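Local coordinates for gigastasin (Haementeria ghilianii, PDB 5UBM), which is a leech protein of the antistasin family that probably inhibits serine proteases, at residues R58-K63 with K68-G73. Numbering follows the deposited sequence.
Sequences RYQRDK and KCLCKG
Q60 is held through its N, its O and its side-chain amide by L70, K68 and C71, a small instance of how short hairpins gain order from backbone bonds. Its N donates to L70 O (2.9 Å). Its O accepts a nearly straight bond from K68 N (3.0 Å), and two residues earlier R58 O takes the N-H of K72, with K72 N 2.7 Å away. Between the R58-K72 and Q60-L70 bonds, Y59 and C71 form an antiparallel non-hydrogen-bonded pair with diverging side chains.

The side chain of Q60 adds a fourth bond. CG sits anti to the carbonyl carbon (chi1 -61°) and the extended chain carries NE2 to within 2.6 Å of C71 O, which lies close to the amide plane, while the donor stands above the carbonyl plane. Two carbonyls, C71 O and C74 O, share NE2 and are likely to fix the rotation of the amide about its last torsion. With an alanine here the amide is gone, which is likely to leave both carbonyls without this donor and to open a gap beside L70.

Aliphatic chains pack along both segments. L70 runs alongside Q60, L70 CD2 lying 3.4 Å from Q60 NE2, and the extended K68 chain brings its CE to 3.6 Å from CB of D62. In K72 the methylene next to the ammonium, CE, rests on Y59 O (3.4 Å).

The Y59 ring turns an edge to K68 O, while its OH bonds C54 N. With disulfides C50-C69 and C54-C71 pinning the return segment, this is the irregular, cystine-braced β-hairpin of an antistasin-like domain.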
loop_
_atom_site.group_PDB
_atom_site.type_symbol
_atom_site.label_atom_id
_atom_site.label_comp_id
_atom_site.label_asym_id
_atom_site.label_seq_id
_atom_site.Cartn_x
_atom_site.Cartn_y
_atom_site.Cartn_z
ATOM N N ARG C 58 1.911 -11.283 42.807
ATOM C CA ARG C 58 3.144 -10.962 42.094
ATOM C C ARG C 58 2.979 -9.836 41.077
ATOM O O ARG C 58 3.739 -9.753 40.112
ATOM C CB ARG C 58 3.680 -12.210 41.389
ATOM C CG ARG C 58 3.939 -13.383 42.319
ATOM C CD ARG C 58 5.222 -13.194 43.111
ATOM N NE ARG C 58 6.405 -13.371 42.273
ATOM C CZ ARG C 58 6.962 -14.548 42.007
ATOM N NH1 ARG C 58 6.447 -15.660 42.516
ATOM N NH2 ARG C 58 8.037 -14.616 41.232
ATOM N N TYR C 59 1.992 -8.970 41.295
ATOM C CA TYR C 59 1.799 -7.800 40.442
ATOM C C TYR C 59 2.762 -6.679 40.816
ATOM O O TYR C 59 3.170 -6.553 41.976
ATOM C CB TYR C 59 0.361 -7.286 40.533
ATOM C CG TYR C 59 -0.675 -8.245 40.008
ATOM C CD1 TYR C 59 -1.131 -8.155 38.697
ATOM C CD2 TYR C 59 -1.201 -9.240 40.822
ATOM C CE1 TYR C 59 -2.083 -9.032 38.209
ATOM C CE2 TYR C 59 -2.153 -10.119 40.347
ATOM C CZ TYR C 59 -2.591 -10.013 39.040
ATOM O OH TYR C 59 -3.537 -10.892 38.562
ATOM N N GLN C 60 3.123 -5.865 39.831
ATOM C CA GLN C 60 3.907 -4.668 40.094
ATOM C C GLN C 60 2.981 -3.518 40.460
ATOM O O GLN C 60 1.776 -3.585 40.212
ATOM C CB GLN C 60 4.756 -4.288 38.883
ATOM C CG GLN C 60 5.760 -5.340 38.464
ATOM C CD GLN C 60 6.647 -4.860 37.333
ATOM O OE1 GLN C 60 6.838 -3.656 37.149
ATOM N NE2 GLN C 60 7.189 -5.800 36.563
ATOM N N ARG C 61 3.541 -2.466 41.049
ATOM C CA ARG C 61 2.771 -1.263 41.349
ATOM C C ARG C 61 3.595 0.003 41.134
ATOM O O ARG C 61 4.812 0.003 41.310
ATOM C CB ARG C 61 2.226 -1.318 42.779
ATOM C CG ARG C 61 1.077 -2.303 42.928
ATOM C CD ARG C 61 0.661 -2.538 44.367
ATOM N NE ARG C 61 -0.188 -3.723 44.460
ATOM C CZ ARG C 61 -1.490 -3.736 44.188
ATOM N NH1 ARG C 61 -2.103 -2.621 43.815
ATOM N NH2 ARG C 61 -2.179 -4.864 44.292
ATOM N N ASP C 62 2.920 1.079 40.747
ATOM C CA ASP C 62 3.596 2.321 40.388
ATOM C C ASP C 62 3.884 3.218 41.588
ATOM O O ASP C 62 3.760 2.799 42.738
ATOM C CB ASP C 62 2.766 3.089 39.357
ATOM C CG ASP C 62 1.291 3.124 39.706
ATOM O OD1 ASP C 62 0.956 2.965 40.900
ATOM O OD2 ASP C 62 0.467 3.307 38.782
ATOM N N LYS C 63 4.267 4.459 41.297
ATOM C CA LYS C 63 4.622 5.449 42.313
ATOM C C LYS C 63 3.494 5.679 43.311
ATOM O O LYS C 63 3.732 6.057 44.459
ATOM C CB LYS C 63 4.992 6.777 41.646
ATOM C CG LYS C 63 5.981 6.651 40.499
ATOM C CD LYS C 63 5.700 7.683 39.417
ATOM C CE LYS C 63 5.769 9.097 39.965
ATOM N NZ LYS C 63 7.121 9.418 40.498
ATOM N N LYS C 68 -0.388 -2.577 38.432
ATOM C CA LYS C 68 -0.141 -2.637 36.997
ATOM C C LYS C 68 -0.591 -3.982 36.447
ATOM O O LYS C 68 -0.869 -4.912 37.206
ATOM C CB LYS C 68 1.341 -2.419 36.687
ATOM C CG LYS C 68 1.903 -1.101 37.172
ATOM C CD LYS C 68 3.400 -1.027 36.912
ATOM C CE LYS C 68 3.995 0.252 37.478
ATOM N NZ LYS C 68 5.480 0.276 37.384
ATOM N N CYS C 69 -0.667 -4.089 35.125
ATOM C CA CYS C 69 -0.900 -5.383 34.501
ATOM C C CYS C 69 0.431 -5.926 33.996
ATOM O O CYS C 69 0.612 -6.188 32.804
ATOM C CB CYS C 69 -1.930 -5.277 33.379
ATOM S SG CYS C 69 -3.638 -5.353 33.983
ATOM N N LEU C 70 1.361 -6.074 34.933
ATOM C CA LEU C 70 2.706 -6.554 34.660
ATOM C C LEU C 70 3.243 -7.236 35.905
ATOM O O LEU C 70 3.156 -6.684 37.001
ATOM C CB LEU C 70 3.624 -5.406 34.244
ATOM C CG LEU C 70 5.068 -5.777 33.902
ATOM C CD1 LEU C 70 5.119 -6.657 32.661
ATOM C CD2 LEU C 70 5.918 -4.526 33.716
ATOM N N CYS C 71 3.796 -8.433 35.740
ATOM C CA CYS C 71 4.225 -9.236 36.886
ATOM C C CYS C 71 5.624 -8.858 37.377
ATOM O O CYS C 71 6.428 -8.306 36.627
ATOM C CB CYS C 71 4.180 -10.725 36.529
ATOM S SG CYS C 71 2.581 -11.280 35.891
ATOM N N LYS C 72 5.901 -9.155 38.644
ATOM C CA LYS C 72 7.208 -8.885 39.237
ATOM C C LYS C 72 8.319 -9.667 38.536
ATOM O O LYS C 72 8.197 -10.875 38.317
ATOM C CB LYS C 72 7.197 -9.224 40.728
ATOM C CG LYS C 72 6.374 -8.274 41.580
ATOM C CD LYS C 72 6.501 -8.621 43.051
ATOM C CE LYS C 72 5.812 -7.592 43.929
ATOM N NZ LYS C 72 6.078 -7.846 45.375
ATOM N N GLY C 73 9.399 -8.970 38.192
ATOM C CA GLY C 73 10.529 -9.583 37.514
ATOM C C GLY C 73 10.448 -9.469 36.001
ATOM O O GLY C 73 11.393 -9.810 35.287
#